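Local atomic coordinates of thymine dioxygenase (Neurospora crassa, PDB entry 5C3Q), a protein that probably hydroxylates the methyl group of thymine as an iron- and 2-oxoglutarate-dependent dioxygenase, captured here with thymine, 2-oxoglutarate and nickel. Residues D258-A261 / R262-N265; L32-A35 / K36-H40; L17-F20 / S21-L24; L161-E164 / V165-I169; D58-E61 / H62-T66. All coordinates share one frame; numbering follows the deposited sequence.

Interaction 1. Residues D258-A261 / R262-N265. With EDO (1,2-ethanediol), chain K.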
loop_
_atom_site.group_PDB
_atom_site.type_symbol
_atom_site.label_atom_id
_atom_site.label_comp_id
_atom_site.label_asym_id
_atom_site.label_seq_id
_atom_site.Cartn_x
_atom_site.Cartn_y
_atom_site.Cartn_z
ATOM N N ASP A 258 -8.493 4.169 -3.432
ATOM C CA ASP A 258 -9.862 4.436 -3.861
ATOM C C ASP A 258 -10.385 5.786 -3.410
ATOM O O ASP A 258 -11.162 6.411 -4.123
ATOM C CB ASP A 258 -10.789 3.308 -3.402
ATOM C CG ASP A 258 -10.476 1.989 -4.090
ATOM O OD1 ASP A 258 -9.842 2.027 -5.173
ATOM O OD2 ASP A 258 -10.857 0.921 -3.558
ATOM N N LEU A 259 -9.953 6.248 -2.239
ATOM C CA LEU A 259 -10.412 7.531 -1.735
ATOM C C LEU A 259 -9.854 8.674 -2.599
ATOM O O LEU A 259 -10.575 9.622 -2.916
ATOM C CB LEU A 259 -10.037 7.694 -0.253
ATOM C CG LEU A 259 -11.003 8.351 0.741
ATOM C CD1 LEU A 259 -12.480 8.145 0.423
ATOM C CD2 LEU A 259 -10.688 7.843 2.147
ATOM N N LEU A 260 -8.589 8.578 -3.005
ATOM C CA LEU A 260 -8.010 9.598 -3.897
ATOM C C LEU A 260 -8.667 9.568 -5.280
ATOM O O LEU A 260 -8.944 10.611 -5.856
ATOM C CB LEU A 260 -6.487 9.448 -4.017
ATOM C CG LEU A 260 -5.765 10.467 -4.911
ATOM C CD1 LEU A 260 -6.090 11.905 -4.521
ATOM C CD2 LEU A 260 -4.262 10.244 -4.860
ATOM N N ALA A 261 -8.923 8.374 -5.801
ATOM C CA ALA A 261 -9.651 8.224 -7.064
ATOM C C ALA A 261 -10.961 9.003 -7.013
ATOM O O ALA A 261 -11.250 9.828 -7.879
ATOM C CB ALA A 261 -9.924 6.753 -7.344
ATOM N N ARG A 262 -11.727 8.745 -5.960
ATOM C CA ARG A 262 -13.007 9.407 -5.729
ATOM C C ARG A 262 -12.852 10.920 -5.499
ATOM O O ARG A 262 -13.588 11.723 -6.062
ATOM C CB ARG A 262 -13.666 8.764 -4.512
ATOM C CG ARG A 262 -15.046 9.281 -4.201
ATOM C CD ARG A 262 -15.499 8.797 -2.841
ATOM N NE ARG A 262 -16.862 9.251 -2.600
ATOM C CZ ARG A 262 -17.913 8.468 -2.379
ATOM N NH1 ARG A 262 -17.793 7.145 -2.318
ATOM N NH2 ARG A 262 -19.098 9.037 -2.191
ATOM N N TRP A 263 -11.900 11.281 -4.644
ATOM C CA TRP A 263 -11.553 12.682 -4.342
ATOM C C TRP A 263 -11.208 13.485 -5.608
ATOM O O TRP A 263 -11.575 14.658 -5.742
ATOM C CB TRP A 263 -10.355 12.669 -3.391
ATOM C CG TRP A 263 -10.121 13.884 -2.562
ATOM C CD1 TRP A 263 -10.874 15.020 -2.506
ATOM C CD2 TRP A 263 -9.072 14.049 -1.609
ATOM N NE1 TRP A 263 -10.336 15.899 -1.594
ATOM C CE2 TRP A 263 -9.230 15.322 -1.027
ATOM C CE3 TRP A 263 -8.004 13.243 -1.196
ATOM C CZ2 TRP A 263 -8.359 15.809 -0.050
ATOM C CZ3 TRP A 263 -7.138 13.731 -0.227
ATOM C CH2 TRP A 263 -7.324 15.000 0.335
ATOM N N SER A 264 -10.517 12.829 -6.536
ATOM C CA SER A 264 -10.083 13.427 -7.797
ATOM C C SER A 264 -11.153 13.399 -8.890
ATOM O O SER A 264 -10.882 13.779 -10.033
ATOM C CB SER A 264 -8.836 12.689 -8.295
ATOM O OG SER A 264 -9.161 11.412 -8.819
ATOM N N ASN A 265 -12.354 12.936 -8.547
ATOM C CA ASN A 265 -13.437 12.763 -9.506
ATOM C C ASN A 265 -13.060 11.807 -10.637
ATOM O O ASN A 265 -13.400 12.039 -11.798
ATOM C CB ASN A 265 -13.886 14.115 -10.076
ATOM C CG ASN A 265 -15.295 14.062 -10.635
ATOM O OD1 ASN A 265 -16.185 13.506 -10.004
ATOM N ND2 ASN A 265 -15.500 14.620 -11.830
HETATM C C1 EDO K . -21.353 6.905 -1.049
HETATM O O1 EDO K . -22.035 7.862 -1.873
HETATM C C2 EDO K . -20.736 5.845 -1.954
HETATM O O2 EDO K . -19.577 5.240 -1.368
#
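Leu260 and Ser264 meet at the end of a short helix, where the serine hydroxyl turns back on the last turn. The polar contacts are mostly backbone bonds. Trp263 N donates to Leu259 O at 2.7 Å, and Arg262 N to Asp258 O. Leu260 O receives Ser264 N at 2.8 Å. Ser264 OG also lies 3.1 Å from Leu260 O and 2.8 Å from Ala261 O. A chi1 of 74° places OG between the backbone N and the carbonyl carbon, facing both oxygens. The hydroxyl also bonds Ile268 N. Asn265, with a positive phi of 59°, ends the helix in a Schellman motif.

Helix 258-263 directly follows strand 251-256 of the double-stranded beta-helix fold. Asp258, at its start, is salt-bridged to Arg330 and hydrogen-bonded to Thr217 and Ser270. Its side chain is about 6 Å from that of the metal ligand Asp218.

The apolar contact joins Leu260 CD1 to the Trp263 ring atom CE3 at 4.1 Å. Phe180 and Phe183 add edge-to-face contacts to the indole.

The Arg262 guanidinium hydrogen-bonds a bound 1,2-ethanediol, probably from the crystallisation liquor. The Arg262 chain is extended from CG to NE. Its guanidinium grips the diol with two N-H groups: Arg262 NH1 bonds O2 of the diol at 2.8 Å, and Arg262 NH2 bonds O1 at 3.2 Å. NH2 also donates to Glu319 O.

Interaction 2. Residues L32-A35 / K36-H40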
loop_
_atom_site.group_PDB
_atom_site.type_symbol
_atom_site.label_atom_id
_atom_site.label_comp_id
_atom_site.label_asym_id
_atom_site.label_seq_id
_atom_site.Cartn_x
_atom_site.Cartn_y
_atom_site.Cartn_z
ATOM N N LEU A 32 8.249 21.616 -11.519
ATOM C CA LEU A 32 6.967 21.508 -12.208
ATOM C C LEU A 32 6.939 20.328 -13.178
ATOM O O LEU A 32 5.959 19.581 -13.221
ATOM C CB LEU A 32 6.648 22.805 -12.958
ATOM C CG LEU A 32 5.286 22.854 -13.660
ATOM C CD1 LEU A 32 4.144 22.712 -12.663
ATOM C CD2 LEU A 32 5.141 24.142 -14.449
ATOM N N GLU A 33 8.009 20.160 -13.954
ATOM C CA GLU A 33 8.111 19.021 -14.872
ATOM C C GLU A 33 7.948 17.702 -14.115
ATOM O O GLU A 33 7.239 16.800 -14.558
ATOM C CB GLU A 33 9.455 19.024 -15.609
ATOM C CG GLU A 33 9.605 17.897 -16.628
ATOM C CD GLU A 33 10.972 17.868 -17.295
ATOM O OE1 GLU A 33 11.019 17.817 -18.544
ATOM O OE2 GLU A 33 12.002 17.896 -16.581
ATOM N N THR A 34 8.618 17.598 -12.974
ATOM C CA THR A 34 8.592 16.381 -12.174
ATOM C C THR A 34 7.204 16.151 -11.562
ATOM O O THR A 34 6.698 15.031 -11.563
ATOM C CB THR A 34 9.669 16.430 -11.072
ATOM O OG1 THR A 34 10.946 16.688 -11.671
ATOM C CG2 THR A 34 9.740 15.117 -10.320
ATOM N N ALA A 35 6.597 17.215 -11.046
ATOM C CA ALA A 35 5.258 17.138 -10.470
ATOM C C ALA A 35 4.233 16.689 -11.511
ATOM O O ALA A 35 3.385 15.840 -11.228
ATOM C CB ALA A 35 4.860 18.481 -9.878
ATOM N N LYS A 36 4.320 17.256 -12.714
ATOM C CA LYS A 36 3.446 16.863 -13.822
ATOM C C LYS A 36 3.626 15.399 -14.218
ATOM O O LYS A 36 2.650 14.731 -14.572
ATOM C CB LYS A 36 3.673 17.761 -15.045
ATOM C CG LYS A 36 3.103 19.163 -14.896
ATOM C CD LYS A 36 3.473 20.040 -16.081
ATOM C CE LYS A 36 2.781 21.388 -16.008
ATOM N NZ LYS A 36 3.086 22.228 -17.196
ATOM N N ALA A 37 4.864 14.907 -14.166
ATOM C CA ALA A 37 5.153 13.504 -14.489
ATOM C C ALA A 37 4.536 12.566 -13.449
ATOM O O ALA A 37 3.971 11.528 -13.796
ATOM C CB ALA A 37 6.655 13.273 -14.581
ATOM N N ILE A 38 4.659 12.943 -12.179
ATOM C CA ILE A 38 4.040 12.206 -11.079
ATOM C C ILE A 38 2.523 12.156 -11.270
ATOM O O ILE A 38 1.928 11.083 -11.243
ATOM C CB ILE A 38 4.403 12.832 -9.713
ATOM C CG1 ILE A 38 5.883 12.572 -9.398
ATOM C CG2 ILE A 38 3.522 12.280 -8.600
ATOM C CD1 ILE A 38 6.451 13.427 -8.282
ATOM N N LEU A 39 1.910 13.319 -11.473
ATOM C CA LEU A 39 0.468 13.396 -11.694
ATOM C C LEU A 39 0.024 12.582 -12.914
ATOM O O LEU A 39 -0.949 11.844 -12.843
ATOM C CB LEU A 39 0.017 14.846 -11.850
ATOM C CG LEU A 39 -1.482 15.036 -12.109
ATOM C CD1 LEU A 39 -2.315 14.467 -10.969
ATOM C CD2 LEU A 39 -1.808 16.502 -12.332
ATOM N N HIS A 40 0.742 12.713 -14.024
ATOM C CA HIS A 40 0.401 11.975 -15.237
ATOM C C HIS A 40 0.414 10.465 -14.984
ATOM O O HIS A 40 -0.453 9.746 -15.479
ATOM C CB HIS A 40 1.347 12.336 -16.379
ATOM C CG HIS A 40 0.970 11.717 -17.688
ATOM N ND1 HIS A 40 -0.078 12.180 -18.454
ATOM C CD2 HIS A 40 1.491 10.667 -18.360
ATOM C CE1 HIS A 40 -0.183 11.444 -19.545
ATOM N NE2 HIS A 40 0.758 10.519 -19.513
#
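Leu32 and Lys36 touch one turn apart on helix 28-44, an i to i+4 side-chain contact in the N-terminal part of the protein. The Lys36 side chain can be followed outward. Lys36 CB starts 3.4 Å from Leu32 O, the same oxygen that accepts the Lys36 backbone N. Lys36 CG is 3.3 Å from Leu32 O as well. It is anti to its own carbonyl carbon (chi1 -73°), which turns the chain back along the helix toward Leu32. Beyond CG the chain is fully extended. Lys36 CD leaves the carbonyl and reaches the isobutyl group, 4.1 Å from Leu32 CG. Lys36 CE is 3.7 Å from Leu32 CG and close to both methyls. The methylenes cross the leucine obliquely, and the amine ends beside its CD2.

On another face of the helix, Thr34 O accepts from Ile38 N, and Ile38 CG1 packs against the same oxygen. The Thr34 hydroxyl bonds Leu30 O. Leu32 and Ala35 lean on Val171 of helix 147-173, and Thr34 and Ile38 on Ile18 of strand 13-19. At the tip of the lysine, Lys36 NZ lies 3.9 Å from Leu32 CD2.

Interaction 3. Residues L17-F20 / S21-L24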
loop_
_atom_site.group_PDB
_atom_site.type_symbol
_atom_site.label_atom_id
_atom_site.label_comp_id
_atom_site.label_asym_id
_atom_site.label_seq_id
_atom_site.Cartn_x
_atom_site.Cartn_y
_atom_site.Cartn_z
ATOM N N LEU A 17 9.194 5.805 -13.927
ATOM C CA LEU A 17 10.203 5.893 -12.888
ATOM C C LEU A 17 10.543 7.363 -12.758
ATOM O O LEU A 17 10.939 7.990 -13.736
ATOM C CB LEU A 17 11.446 5.106 -13.290
ATOM C CG LEU A 17 12.660 5.186 -12.369
ATOM C CD1 LEU A 17 12.321 4.717 -10.964
ATOM C CD2 LEU A 17 13.796 4.360 -12.962
ATOM N N ILE A 18 10.377 7.915 -11.561
ATOM C CA ILE A 18 10.545 9.349 -11.344
ATOM C C ILE A 18 11.545 9.591 -10.218
ATOM O O ILE A 18 11.489 8.939 -9.173
ATOM C CB ILE A 18 9.186 10.025 -11.041
ATOM C CG1 ILE A 18 8.279 9.922 -12.273
ATOM C CG2 ILE A 18 9.377 11.489 -10.665
ATOM C CD1 ILE A 18 6.815 10.167 -12.012
ATOM N N ASP A 19 12.474 10.511 -10.459
ATOM C CA ASP A 19 13.475 10.889 -9.473
ATOM C C ASP A 19 12.868 11.954 -8.567
ATOM O O ASP A 19 12.771 13.118 -8.947
ATOM C CB ASP A 19 14.729 11.424 -10.176
ATOM C CG ASP A 19 15.811 11.855 -9.207
ATOM O OD1 ASP A 19 15.506 12.137 -8.028
ATOM O OD2 ASP A 19 16.981 11.921 -9.630
ATOM N N PHE A 20 12.469 11.555 -7.363
ATOM C CA PHE A 20 11.723 12.450 -6.480
ATOM C C PHE A 20 12.551 13.640 -5.989
ATOM O O PHE A 20 11.998 14.702 -5.699
ATOM C CB PHE A 20 11.143 11.680 -5.291
ATOM C CG PHE A 20 10.038 12.411 -4.582
ATOM C CD1 PHE A 20 8.857 12.709 -5.243
ATOM C CD2 PHE A 20 10.175 12.797 -3.259
ATOM C CE1 PHE A 20 7.830 13.382 -4.597
ATOM C CE2 PHE A 20 9.153 13.471 -2.609
ATOM C CZ PHE A 20 7.980 13.761 -3.277
ATOM N N SER A 21 13.871 13.470 -5.910
ATOM C CA SER A 21 14.756 14.548 -5.477
ATOM C C SER A 21 14.641 15.767 -6.402
ATOM O O SER A 21 14.868 16.897 -5.978
ATOM C CB SER A 21 16.212 14.067 -5.398
ATOM O OG SER A 21 16.795 13.944 -6.684
ATOM N N LYS A 22 14.278 15.532 -7.659
ATOM C CA LYS A 22 14.082 16.621 -8.617
ATOM C C LYS A 22 12.826 17.463 -8.326
ATOM O O LYS A 22 12.787 18.644 -8.671
ATOM C CB LYS A 22 14.086 16.076 -10.048
ATOM C CG LYS A 22 15.445 15.493 -10.427
ATOM C CD LYS A 22 15.506 14.981 -11.857
ATOM C CE LYS A 22 16.950 14.696 -12.255
ATOM N NZ LYS A 22 17.081 14.210 -13.656
ATOM N N PHE A 23 11.813 16.873 -7.688
ATOM C CA PHE A 23 10.674 17.662 -7.196
ATOM C C PHE A 23 11.065 18.457 -5.947
ATOM O O PHE A 23 10.695 19.620 -5.803
ATOM C CB PHE A 23 9.453 16.789 -6.884
ATOM C CG PHE A 23 8.328 17.546 -6.226
ATOM C CD1 PHE A 23 7.564 18.448 -6.953
ATOM C CD2 PHE A 23 8.058 17.386 -4.871
ATOM C CE1 PHE A 23 6.541 19.165 -6.349
ATOM C CE2 PHE A 23 7.032 18.094 -4.261
ATOM C CZ PHE A 23 6.271 18.987 -4.999
ATOM N N LEU A 24 11.815 17.826 -5.049
ATOM C CA LEU A 24 12.178 18.454 -3.780
ATOM C C LEU A 24 13.288 19.502 -3.903
ATOM O O LEU A 24 13.236 20.525 -3.223
ATOM C CB LEU A 24 12.582 17.391 -2.754
ATOM C CG LEU A 24 11.480 16.429 -2.302
ATOM C CD1 LEU A 24 12.051 15.422 -1.317
ATOM C CD2 LEU A 24 10.301 17.167 -1.677
#
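A capping bond marks the start of helix 21-25, where strand 13-19 turns into it: the Asp19 carboxylate reaches forward to Ser21. Asp19 OD1 accepts from Ser21 OG at 2.6 Å, met on its syn side and 27° out of the carboxylate plane. The same oxygen, Asp19 OD1, takes a weak bond from Ser21 N at 3.0 Å. Two donors of one residue therefore share OD1. The carboxylate is in place because Asp19 CG is anti to its backbone N (chi1 179°), pointing along the chain toward the helix. The other oxygen, OD2, has a weak bond from Asn52. Lys22 N donates to Asp19 O at 3.1 Å. The aliphatic part of Lys22 crosses the aspartate at about a right angle, with its CE 3.8 Å from Asp19 OD2.

Phe20 O is shared as well. It receives Phe23 N from above the carbonyl plane and Leu24 N within that plane. The Phe20 ring touches both residues. Phe20 CE2 is 3.7 Å from Leu24 CD1, and Phe20 CZ is 4.0 Å from Phe23 CD2. The two phenyl rings run side by side in an oblique arrangement, with planes 35° apart.

Phe20 also packs on Leu50 of strand 47-51. Ile18 faces helix 28-44, while Phe20, Phe23 and Leu24 all rest on helix 147-173.

Interaction 4. Residues L161-E164 / V165-I169; sequences LHIE and VMRAI
His162 and Met166 touch along helix 147-173, the long helix that packs on the beta-sheet of the double-stranded beta-helix core through strand 222-227. Backbone bonds link residues 161 to 165 each to the fourth residue on. Met166 N donates to His162 O at 3.0 Å, nearly along the C=O axis.

The apolar and sulfur contacts lie on the buried side. Met166 CG approaches His162 NE2 at 3.6 Å. The thioether bends at chi2 and chi3, and Met166 SD sits 4.8 Å from the His162 ring centroid, oblique to the ring. Leu161 CD1 meets Val165 CG2 at 4.2 Å.

The charged contacts centre on Arg167. Its extended chain lies beside Ile163, pointing the same way. Glu164, bent at chi2 (-74°), swings its carboxylate toward the arginine. The salt bridge from Glu164 OE1 to Arg167 NH1 is long, at 3.7 Å, and the two planar groups are almost perpendicular. Arg167 NH2 has a second acidic partner, Asp181. A leucine in place of Arg167 would probably leave Asp181 without this partner and Glu164 without its distant one. Over one face of the guanidinium, offset toward its rim, sits Ile163 CG2, 3.6 Å from Arg167 NE.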
loop_
_atom_site.group_PDB
_atom_site.type_symbol
_atom_site.label_atom_id
_atom_site.label_comp_id
_atom_site.label_asym_id
_atom_site.label_seq_id
_atom_site.Cartn_x
_atom_site.Cartn_y
_atom_site.Cartn_z
ATOM N N LEU A 161 6.814 11.761 3.709
ATOM C CA LEU A 161 6.802 11.497 2.263
ATOM C C LEU A 161 5.396 11.604 1.665
ATOM O O LEU A 161 5.225 12.102 0.552
ATOM C CB LEU A 161 7.399 10.120 1.959
ATOM C CG LEU A 161 7.549 9.734 0.485
ATOM C CD1 LEU A 161 8.330 10.781 -0.295
ATOM C CD2 LEU A 161 8.220 8.374 0.362
ATOM N N HIS A 162 4.391 11.136 2.400
ATOM C CA HIS A 162 2.995 11.294 1.987
ATOM C C HIS A 162 2.678 12.759 1.700
ATOM O O HIS A 162 2.133 13.094 0.644
ATOM C CB HIS A 162 2.053 10.770 3.073
ATOM C CG HIS A 162 0.599 10.925 2.749
ATOM N ND1 HIS A 162 -0.355 11.164 3.713
ATOM C CD2 HIS A 162 -0.067 10.869 1.570
ATOM C CE1 HIS A 162 -1.543 11.252 3.144
ATOM N NE2 HIS A 162 -1.397 11.075 1.845
ATOM N N ILE A 163 3.022 13.622 2.649
ATOM C CA ILE A 163 2.771 15.055 2.514
ATOM C C ILE A 163 3.434 15.595 1.243
ATOM O O ILE A 163 2.819 16.365 0.512
ATOM C CB ILE A 163 3.236 15.827 3.772
ATOM C CG1 ILE A 163 2.298 15.513 4.944
ATOM C CG2 ILE A 163 3.256 17.336 3.531
ATOM C CD1 ILE A 163 2.867 15.849 6.310
ATOM N N GLU A 164 4.663 15.162 0.967
ATOM C CA GLU A 164 5.408 15.655 -0.199
ATOM C C GLU A 164 4.844 15.139 -1.521
ATOM O O GLU A 164 4.803 15.876 -2.500
ATOM C CB GLU A 164 6.902 15.305 -0.093
ATOM C CG GLU A 164 7.622 15.887 1.123
ATOM C CD GLU A 164 7.899 17.381 1.036
ATOM O OE1 GLU A 164 7.314 18.081 0.173
ATOM O OE2 GLU A 164 8.713 17.872 1.857
ATOM N N VAL A 165 4.414 13.878 -1.556
ATOM C CA VAL A 165 3.794 13.323 -2.761
ATOM C C VAL A 165 2.486 14.050 -3.082
ATOM O O VAL A 165 2.218 14.348 -4.241
ATOM C CB VAL A 165 3.548 11.798 -2.662
ATOM C CG1 VAL A 165 2.741 11.300 -3.857
ATOM C CG2 VAL A 165 4.871 11.050 -2.600
ATOM N N MET A 166 1.685 14.347 -2.062
ATOM C CA MET A 166 0.446 15.103 -2.269
ATOM C C MET A 166 0.748 16.521 -2.763
ATOM O O MET A 166 0.025 17.047 -3.612
ATOM C CB MET A 166 -0.406 15.147 -0.998
ATOM C CG MET A 166 -0.935 13.794 -0.529
ATOM S SD MET A 166 -1.661 12.720 -1.791
ATOM C CE MET A 166 -3.150 13.611 -2.229
ATOM N N ARG A 167 1.826 17.124 -2.256
ATOM C CA ARG A 167 2.278 18.424 -2.763
ATOM C C ARG A 167 2.642 18.345 -4.246
ATOM O O ARG A 167 2.303 19.243 -5.006
ATOM C CB ARG A 167 3.463 18.961 -1.954
ATOM C CG ARG A 167 3.056 19.521 -0.609
ATOM C CD ARG A 167 4.250 19.924 0.239
ATOM N NE ARG A 167 3.809 20.351 1.562
ATOM C CZ ARG A 167 4.615 20.658 2.576
ATOM N NH1 ARG A 167 5.934 20.591 2.444
ATOM N NH2 ARG A 167 4.092 21.036 3.738
ATOM N N ALA A 168 3.320 17.274 -4.654
ATOM C CA ALA A 168 3.631 17.062 -6.075
ATOM C C ALA A 168 2.363 16.940 -6.911
ATOM O O ALA A 168 2.275 17.497 -7.999
ATOM C CB ALA A 168 4.503 15.832 -6.263
ATOM N N ILE A 169 1.378 16.211 -6.397
ATOM C CA ILE A 169 0.088 16.105 -7.068
ATOM C C ILE A 169 -0.562 17.487 -7.232
ATOM O O ILE A 169 -1.069 17.809 -8.302
ATOM C CB ILE A 169 -0.851 15.131 -6.330
ATOM C CG1 ILE A 169 -0.361 13.692 -6.544
ATOM C CG2 ILE A 169 -2.285 15.295 -6.806
ATOM C CD1 ILE A 169 -1.041 12.663 -5.672
#

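Interaction 5. Residues D58-E61 / H62-T66. With EDO (1,2-ethanediol), chain L.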
loop_
_atom_site.group_PDB
_atom_site.type_symbol
_atom_site.label_atom_id
_atom_site.label_comp_id
_atom_site.label_asym_id
_atom_site.label_seq_id
_atom_site.Cartn_x
_atom_site.Cartn_y
_atom_site.Cartn_z
ATOM N N ASP A 58 19.970 2.693 3.799
ATOM C CA ASP A 58 20.485 1.931 4.945
ATOM C C ASP A 58 19.457 1.854 6.077
ATOM O O ASP A 58 19.368 0.836 6.756
ATOM C CB ASP A 58 21.832 2.473 5.448
ATOM C CG ASP A 58 21.728 3.856 6.067
ATOM O OD1 ASP A 58 21.005 4.712 5.514
ATOM O OD2 ASP A 58 22.387 4.088 7.106
ATOM N N PHE A 59 18.674 2.914 6.266
ATOM C CA PHE A 59 17.590 2.881 7.250
ATOM C C PHE A 59 16.475 1.932 6.806
ATOM O O PHE A 59 15.963 1.167 7.618
ATOM C CB PHE A 59 17.025 4.278 7.536
ATOM C CG PHE A 59 15.936 4.284 8.580
ATOM C CD1 PHE A 59 16.179 3.790 9.857
ATOM C CD2 PHE A 59 14.667 4.762 8.284
ATOM C CE1 PHE A 59 15.182 3.779 10.819
ATOM C CE2 PHE A 59 13.666 4.759 9.244
ATOM C CZ PHE A 59 13.924 4.264 10.513
ATOM N N ARG A 60 16.117 1.971 5.521
ATOM C CA ARG A 60 15.120 1.041 4.965
ATOM C C ARG A 60 15.548 -0.416 5.156
ATOM O O ARG A 60 14.739 -1.264 5.525
ATOM C CB ARG A 60 14.888 1.315 3.474
ATOM C CG ARG A 60 14.146 0.203 2.735
ATOM C CD ARG A 60 13.955 0.556 1.273
ATOM N NE ARG A 60 13.345 -0.523 0.499
ATOM C CZ ARG A 60 12.938 -0.411 -0.766
ATOM N NH1 ARG A 60 12.396 -1.454 -1.379
ATOM N NH2 ARG A 60 13.062 0.739 -1.424
ATOM N N GLU A 61 16.821 -0.694 4.894
ATOM C CA GLU A 61 17.381 -2.033 5.088
ATOM C C GLU A 61 17.244 -2.483 6.551
ATOM O O GLU A 61 16.853 -3.616 6.827
ATOM C CB GLU A 61 18.849 -2.047 4.662
ATOM C CG GLU A 61 19.410 -3.426 4.366
ATOM C CD GLU A 61 20.855 -3.378 3.899
ATOM O OE1 GLU A 61 21.238 -2.408 3.201
ATOM O OE2 GLU A 61 21.611 -4.316 4.228
ATOM N N HIS A 62 17.560 -1.578 7.472
ATOM C CA HIS A 62 17.397 -1.817 8.907
ATOM C C HIS A 62 15.931 -2.091 9.274
ATOM O O HIS A 62 15.642 -3.015 10.036
ATOM C CB HIS A 62 17.935 -0.621 9.702
ATOM C CG HIS A 62 17.690 -0.709 11.177
ATOM N ND1 HIS A 62 18.291 -1.659 11.976
ATOM C CD2 HIS A 62 16.920 0.041 11.999
ATOM C CE1 HIS A 62 17.897 -1.491 13.226
ATOM N NE2 HIS A 62 17.065 -0.466 13.267
ATOM N N VAL A 63 15.016 -1.298 8.723
ATOM C CA VAL A 63 13.583 -1.478 8.974
ATOM C C VAL A 63 13.121 -2.867 8.516
ATOM O O VAL A 63 12.394 -3.552 9.245
ATOM C CB VAL A 63 12.744 -0.359 8.312
ATOM C CG1 VAL A 63 11.258 -0.696 8.307
ATOM C CG2 VAL A 63 12.976 0.964 9.031
ATOM N N PHE A 64 13.557 -3.283 7.328
ATOM C CA PHE A 64 13.256 -4.632 6.822
ATOM C C PHE A 64 13.834 -5.733 7.712
ATOM O O PHE A 64 13.160 -6.724 7.985
ATOM C CB PHE A 64 13.757 -4.812 5.382
ATOM C CG PHE A 64 12.745 -4.434 4.338
ATOM C CD1 PHE A 64 12.539 -3.104 3.998
ATOM C CD2 PHE A 64 11.996 -5.409 3.695
ATOM C CE1 PHE A 64 11.606 -2.753 3.041
ATOM C CE2 PHE A 64 11.057 -5.063 2.735
ATOM C CZ PHE A 64 10.866 -3.734 2.408
ATOM N N ASN A 65 15.077 -5.564 8.156
ATOM C CA ASN A 65 15.693 -6.509 9.094
ATOM C C ASN A 65 14.915 -6.587 10.411
ATOM O O ASN A 65 14.727 -7.669 10.970
ATOM C CB ASN A 65 17.146 -6.118 9.389
ATOM C CG ASN A 65 18.081 -6.361 8.211
ATOM O OD1 ASN A 65 17.908 -7.310 7.444
ATOM N ND2 ASN A 65 19.100 -5.516 8.083
ATOM N N THR A 66 14.462 -5.434 10.895
ATOM C CA THR A 66 13.669 -5.359 12.118
ATOM C C THR A 66 12.314 -6.051 11.940
ATOM O O THR A 66 11.847 -6.753 12.842
ATOM C CB THR A 66 13.470 -3.891 12.553
ATOM O OG1 THR A 66 14.742 -3.234 12.598
ATOM C CG2 THR A 66 12.825 -3.808 13.926
HETATM C C1 EDO L . 15.360 3.048 -0.289
HETATM O O1 EDO L . 13.948 3.199 -0.471
HETATM C C2 EDO L . 16.055 4.292 -0.808
HETATM O O2 EDO L . 15.381 5.450 -0.308
#
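Phe59 meets Val63 because their first torsions converge. Phe59 CG is anti to its backbone N (chi1 -178°), which sends the ring toward the next turn. Val63 CG2 is anti to its own carbonyl carbon and points back to meet it. Val63 CG2 sits over one face of the ring, toward its rim, 3.7 Å from Phe59 CZ. It is 16° off the ring normal, a CH-pi contact. The same Val63 CG2 packs 3.3 Å from Phe59 O, which accepts from Val63 N.

Arg60 and Phe64 lie side by side one turn apart. Arg60 NE is 3.8 Å from Phe64 CE1, and the guanidinium and phenyl planes are 28° apart. The rim of the phenyl ring also meets the backbone: Phe64 CD1 is 3.2 Å from Arg60 O, which lies in the ring plane.

Helix 57-71 packs here on strands 284-295 and 222-227 of the double-stranded beta-helix. Phe64 touches Tyr289, Ile291 and Phe226, and Arg60 also touches Phe226. Arg60 NH2 bonds Thr251 O and, at 2.8 Å, O1 of a bound 1,2-ethanediol, probably from the crystallisation liquor. With an alanine in place of Arg60, Thr251 O would probably lose this donor and Phe64 CD1 and CE1 the chain lying beside them.

Thr66 OG1 donates to His62 O at 2.7 Å and lies over the centre of the His62 imidazole. His62 NE2 bonds Thr150 OG1.

Interactions 2, 3 and 4 form one packed group, with centres 9 to 11 Å apart. Ile18 CD1 of interaction 3 is 3.5 Å from Ile38 N of interaction 2. Phe23 CZ lies 3.4 Å from Ala168 N of interaction 4, and Ala35 CB lies 3.3 Å from Ala168 O. Interaction 4 also meets interaction 1: Leu260 CD1 packs on Met166 CE. Helix 147-173 thus joins the N-terminal elements to the helix near the metal site. The Asp258 side chain is about 7 Å from thymine and about 9 Å from nickel. Interaction 5 touches none of the others, though its helix packs on helix 147-173 too. The side chain of Phe64 is about 9 Å from bound 2-oxoglutaric acid.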